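Local structure of DNA polymerase III, beta chain (Streptococcus pneumoniae, 2AWA) at residues 31-36 with 62-67; 229-234 with 245-250. The protein probably forms a ring-shaped head-to-tail homodimer around DNA that tethers DNA polymerases and other proteins and so confers processivity. One frame throughout, in Å; residues are numbered along the deposited sequence.

In the fold
Contacts 1 and 2 lie on one antiparallel sheet that runs across the boundary between the N-terminal and central domains of the clamp. Their centres are about 17 Å apart. Contact 1 is buried and sets a turn after helix 20-31 against strand 64-71 in the N-terminal domain. Contact 2 is partly buried and joins the open end of hairpin 233-238/242-246 in the central domain. Contact 1 is mainly apolar packing of one alanine on two isoleucines. Contact 2 is also apolar across its segments, but one of them, 245-250, contains a turn with an ST motif at Ser247. The two meet where strand 64-71 pairs with strand 250-255: Ile66 CG2 lies 4.3 Å from Ile250 CG2.

Contact 1: 31-36 with 62-67; sequences KRAISS and GQISIE
Ala33, in the type I beta turn Lys31-Ile34, faces Ser65 near the start of strand 64-71, with their CA atoms 5.8 Å apart. This turn follows helix 20-31 and packs on the sheet in the N-terminal domain of the DNA clamp fold. It is closed by Ile34 N donating to Lys31 O at 2.7 Å.

The Ala33 methyl points at the strand and rests in the angle between the side chains of Ile64 and Ile66, which project from the same strand face. Its CB is 3.8 Å from Ile64 CD1 and 3.7 Å from Ile66 CD1. Ser65 turns its side chain away, and the methyl comes down over its backbone, with Ala33 CB 4.4 Å from Ser65 CA. Ile64 holds CG1 in the crowded position between its backbone N and carbonyl carbon (chi1 58°). The CG1-CD1 arm then lies against the CA and CB of Ala33. Ile66 holds CG1 anti to its carbonyl carbon (chi1 -68°), and its CD1 meets the methyl roughly at right angles to the approach of Ile64 CD1.

Both isoleucines also pack on Phe252 of strand 250-255 and on helix 217-226, which belong to the central domain. The contact therefore lies at the domain boundary. Asn61 OD1 accepts from the backbone N of Gln63 and Ile64 where the strand begins. At the exposed margin, Arg32 adds its CB, 4.3 Å from Ile66 CD1.

Contact 2: 229-234 with 245-250; sequences DDIETV and FRSENI
Ile231 and Val234 make the apolar contacts with 245-250 at the open end of the beta hairpin formed by strands 233-238 and 242-246. Ile231 uses both branches. Its CG2 touches Ser247 CB at 3.7 Å. Its CD1 reaches Ile250 CD1 at 4.1 Å, and the two side chains cross at a slant. Val234 lays CG2 against the backbone of the facing strand, 3.3 Å from Arg246 O. Val234 chi1 of 73° puts CG1 between the backbone N and the carbonyl carbon, so CG2, anti to the backbone N, is the branch that meets 245-250. This methyl also meets Phe245 CB at 3.8 Å.

A second shell packs around these groups. Phe227 packs against Val234, Phe245, Ser247 and Ile250. The Phe245 ring meets that of Phe223 on helix 217-226, with the planes at about 55°. Strand 147-150 flanks the hairpin, and Val234 pairs through its backbone with Leu149.

Ser247 and Ile250, both touched by Ile231, end the tight turn 247-250 that leads into strand 250-255. Ser247 N donates to Ile250 O at 2.9 Å. An ST motif completes the turn: Ser247 OG accepts from Ile250 N at 3.3 Å, with an N-H...O angle of 143°.

Contact 1: 31-36 with 62-67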
loop_
_atom_site.group_PDB
_atom_site.type_symbol
_atom_site.label_atom_id
_atom_site.label_comp_id
_atom_site.label_asym_id
_atom_site.label_seq_id
_atom_site.Cartn_x
_atom_site.Cartn_y
_atom_site.Cartn_z
ATOM N N LYS B 31 13.970 0.020 14.851
ATOM C CA LYS B 31 13.736 -0.998 13.843
ATOM C C LYS B 31 14.216 -0.590 12.454
ATOM O O LYS B 31 14.527 -1.422 11.634
ATOM C CB LYS B 31 12.256 -1.361 13.766
ATOM C CG LYS B 31 12.074 -2.786 13.299
ATOM C CD LYS B 31 10.846 -3.009 12.446
ATOM C CE LYS B 31 10.711 -4.513 12.112
ATOM N NZ LYS B 31 11.996 -5.165 11.658
ATOM N N ARG B 32 14.271 0.698 12.185
ATOM C CA ARG B 32 14.740 1.163 10.888
ATOM C C ARG B 32 16.133 0.643 10.511
ATOM O O ARG B 32 16.471 0.624 9.333
ATOM C CB ARG B 32 14.670 2.689 10.813
ATOM C CG ARG B 32 13.235 3.163 10.740
ATOM C CD ARG B 32 13.083 4.379 9.872
ATOM N NE ARG B 32 11.689 4.619 9.491
ATOM C CZ ARG B 32 10.776 5.228 10.257
ATOM N NH1 ARG B 32 11.069 5.667 11.486
ATOM N NH2 ARG B 32 9.543 5.395 9.788
ATOM N N ALA B 33 16.912 0.213 11.505
ATOM C CA ALA B 33 18.204 -0.432 11.268
ATOM C C ALA B 33 18.158 -1.945 11.409
ATOM O O ALA B 33 19.203 -2.556 11.519
ATOM C CB ALA B 33 19.257 0.131 12.222
ATOM N N ILE B 34 16.974 -2.553 11.403
ATOM C CA ILE B 34 16.839 -3.995 11.625
ATOM C C ILE B 34 16.096 -4.680 10.484
ATOM O O ILE B 34 14.895 -4.475 10.315
ATOM C CB ILE B 34 16.054 -4.302 12.916
ATOM C CG1 ILE B 34 16.814 -3.816 14.146
ATOM C CG2 ILE B 34 15.774 -5.813 13.029
ATOM C CD1 ILE B 34 16.060 -4.025 15.461
ATOM N N SER B 35 16.798 -5.526 9.731
ATOM C CA SER B 35 16.176 -6.293 8.640
ATOM C C SER B 35 15.523 -7.579 9.140
ATOM O O SER B 35 15.834 -8.078 10.226
ATOM C CB SER B 35 17.213 -6.643 7.578
ATOM O OG SER B 35 18.039 -5.529 7.319
ATOM N N SER B 36 14.616 -8.111 8.322
ATOM C CA SER B 36 13.920 -9.379 8.614
ATOM C C SER B 36 14.873 -10.576 8.474
ATOM O O SER B 36 15.064 -11.347 9.423
ATOM C CB SER B 36 12.719 -9.550 7.672
ATOM O OG SER B 36 13.107 -9.346 6.318
ATOM N N GLY B 62 24.516 -4.351 10.175
ATOM C CA GLY B 62 25.870 -4.477 9.616
ATOM C C GLY B 62 26.320 -3.321 8.724
ATOM O O GLY B 62 27.516 -3.191 8.431
ATOM N N GLN B 63 25.368 -2.499 8.273
ATOM C CA GLN B 63 25.663 -1.296 7.504
ATOM C C GLN B 63 25.460 -0.064 8.377
ATOM O O GLN B 63 26.297 0.845 8.391
ATOM C CB GLN B 63 24.754 -1.209 6.265
ATOM C CG GLN B 63 25.113 -2.165 5.126
ATOM C CD GLN B 63 26.444 -1.821 4.477
ATOM O OE1 GLN B 63 27.400 -2.582 4.593
ATOM N NE2 GLN B 63 26.518 -0.664 3.805
ATOM N N ILE B 64 24.325 -0.039 9.076
ATOM C CA ILE B 64 23.974 1.043 9.977
ATOM C C ILE B 64 23.620 0.460 11.324
ATOM O O ILE B 64 23.277 -0.719 11.426
ATOM C CB ILE B 64 22.770 1.869 9.457
ATOM C CG1 ILE B 64 21.531 0.985 9.257
ATOM C CG2 ILE B 64 23.135 2.559 8.141
ATOM C CD1 ILE B 64 20.267 1.735 8.962
ATOM N N SER B 65 23.714 1.288 12.354
ATOM C CA SER B 65 23.313 0.911 13.691
ATOM C C SER B 65 22.622 2.101 14.333
ATOM O O SER B 65 23.012 3.239 14.121
ATOM C CB SER B 65 24.529 0.535 14.538
ATOM O OG SER B 65 25.235 -0.560 13.997
ATOM N N ILE B 66 21.612 1.827 15.140
ATOM C CA ILE B 66 20.892 2.867 15.869
ATOM C C ILE B 66 20.906 2.541 17.361
ATOM O O ILE B 66 20.611 1.411 17.760
ATOM C CB ILE B 66 19.438 2.979 15.376
ATOM C CG1 ILE B 66 19.421 3.526 13.955
ATOM C CG2 ILE B 66 18.642 3.887 16.271
ATOM C CD1 ILE B 66 18.047 3.465 13.275
ATOM N N GLU B 67 21.268 3.532 18.170
ATOM C CA GLU B 67 21.073 3.471 19.610
ATOM C C GLU B 67 20.101 4.555 20.019
ATOM O O GLU B 67 20.444 5.731 20.063
ATOM C CB GLU B 67 22.356 3.711 20.351
ATOM C CG GLU B 67 23.460 2.773 20.021
ATOM C CD GLU B 67 24.610 2.949 20.975
ATOM O OE1 GLU B 67 24.421 3.689 21.967
ATOM O OE2 GLU B 67 25.684 2.352 20.744
#

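Contact 2: 229-234 with 245-250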
loop_
_atom_site.group_PDB
_atom_site.type_symbol
_atom_site.label_atom_id
_atom_site.label_comp_id
_atom_site.label_asym_id
_atom_site.label_seq_id
_atom_site.Cartn_x
_atom_site.Cartn_y
_atom_site.Cartn_z
ATOM N N ASP B 229 11.670 15.754 12.289
ATOM C CA ASP B 229 11.904 17.186 12.178
ATOM C C ASP B 229 11.931 17.896 13.535
ATOM O O ASP B 229 12.450 19.001 13.633
ATOM C CB ASP B 229 10.874 17.810 11.221
ATOM C CG ASP B 229 11.003 17.271 9.787
ATOM O OD1 ASP B 229 12.129 16.861 9.387
ATOM O OD2 ASP B 229 9.975 17.258 9.071
ATOM N N ASP B 230 11.399 17.247 14.572
ATOM C CA ASP B 230 11.521 17.737 15.951
ATOM C C ASP B 230 12.984 17.991 16.361
ATOM O O ASP B 230 13.258 18.829 17.218
ATOM C CB ASP B 230 10.835 16.771 16.952
ATOM C CG ASP B 230 11.257 15.316 16.763
ATOM N N ILE B 231 13.909 17.266 15.746
ATOM C CA ILE B 231 15.328 17.406 16.031
ATOM C C ILE B 231 15.919 18.389 15.037
ATOM O O ILE B 231 16.053 18.070 13.878
ATOM C CB ILE B 231 16.030 16.052 15.933
ATOM C CG1 ILE B 231 15.438 15.068 16.960
ATOM C CG2 ILE B 231 17.528 16.203 16.153
ATOM C CD1 ILE B 231 15.477 13.625 16.512
ATOM N N GLU B 232 16.255 19.588 15.515
ATOM C CA GLU B 232 16.648 20.720 14.671
ATOM C C GLU B 232 18.104 20.644 14.190
ATOM O O GLU B 232 18.431 21.125 13.100
ATOM C CB GLU B 232 16.406 22.042 15.414
ATOM N N THR B 233 18.973 20.061 15.011
ATOM C CA THR B 233 20.359 19.853 14.633
ATOM C C THR B 233 20.837 18.490 15.089
ATOM O O THR B 233 20.198 17.833 15.901
ATOM C CB THR B 233 21.303 20.885 15.256
ATOM O OG1 THR B 233 21.265 20.757 16.673
ATOM C CG2 THR B 233 20.906 22.282 14.867
ATOM N N VAL B 234 21.982 18.095 14.546
ATOM C CA VAL B 234 22.635 16.844 14.865
ATOM C C VAL B 234 24.150 17.084 14.902
ATOM O O VAL B 234 24.652 17.980 14.231
ATOM C CB VAL B 234 22.262 15.758 13.806
ATOM C CG1 VAL B 234 22.953 16.017 12.494
ATOM C CG2 VAL B 234 22.623 14.393 14.296
ATOM N N PHE B 245 26.037 10.209 13.417
ATOM C CA PHE B 245 25.147 11.350 13.607
ATOM C C PHE B 245 24.435 11.199 14.960
ATOM O O PHE B 245 23.776 10.199 15.192
ATOM C CB PHE B 245 24.092 11.353 12.496
ATOM C CG PHE B 245 24.659 11.312 11.104
ATOM C CD1 PHE B 245 25.039 10.117 10.538
ATOM C CD2 PHE B 245 24.800 12.475 10.361
ATOM C CE1 PHE B 245 25.544 10.079 9.258
ATOM C CE2 PHE B 245 25.306 12.441 9.086
ATOM C CZ PHE B 245 25.681 11.255 8.535
ATOM N N ARG B 246 24.537 12.179 15.842
ATOM C CA ARG B 246 23.949 12.072 17.178
ATOM C C ARG B 246 23.068 13.259 17.557
ATOM O O ARG B 246 23.483 14.397 17.448
ATOM C CB ARG B 246 25.058 11.960 18.222
ATOM C CG ARG B 246 24.683 11.131 19.426
ATOM C CD ARG B 246 25.899 10.819 20.249
ATOM N NE ARG B 246 26.531 12.057 20.694
ATOM C CZ ARG B 246 27.794 12.163 21.099
ATOM N NH1 ARG B 246 28.597 11.097 21.129
ATOM N NH2 ARG B 246 28.258 13.348 21.474
ATOM N N SER B 247 21.850 12.977 18.001
ATOM C CA SER B 247 20.993 13.969 18.625
ATOM C C SER B 247 21.046 13.716 20.111
ATOM O O SER B 247 21.872 12.958 20.575
ATOM C CB SER B 247 19.567 13.842 18.092
ATOM O OG SER B 247 19.036 12.551 18.324
ATOM N N GLU B 248 20.179 14.358 20.881
ATOM C CA GLU B 248 20.180 14.143 22.326
ATOM C C GLU B 248 20.086 12.660 22.669
ATOM O O GLU B 248 20.839 12.174 23.495
ATOM C CB GLU B 248 19.036 14.905 22.988
ATOM C CG GLU B 248 19.017 14.824 24.524
ATOM C CD GLU B 248 18.120 15.891 25.185
ATOM O OE1 GLU B 248 17.759 16.892 24.517
ATOM O OE2 GLU B 248 17.780 15.727 26.382
ATOM N N ASN B 249 19.172 11.952 22.013
ATOM C CA ASN B 249 18.838 10.573 22.382
ATOM C C ASN B 249 19.200 9.500 21.367
ATOM O O ASN B 249 19.153 8.317 21.679
ATOM C CB ASN B 249 17.337 10.465 22.621
ATOM C CG ASN B 249 16.860 11.381 23.689
ATOM O OD1 ASN B 249 17.535 11.595 24.694
ATOM N ND2 ASN B 249 15.675 11.932 23.491
ATOM N N ILE B 250 19.524 9.892 20.150
ATOM C CA ILE B 250 19.761 8.924 19.106
ATOM C C ILE B 250 21.207 9.016 18.615
ATOM O O ILE B 250 21.724 10.102 18.356
ATOM C CB ILE B 250 18.786 9.129 17.924
ATOM C CG1 ILE B 250 17.329 9.079 18.412
ATOM C CG2 ILE B 250 19.041 8.097 16.849
ATOM C CD1 ILE B 250 16.321 9.711 17.459
#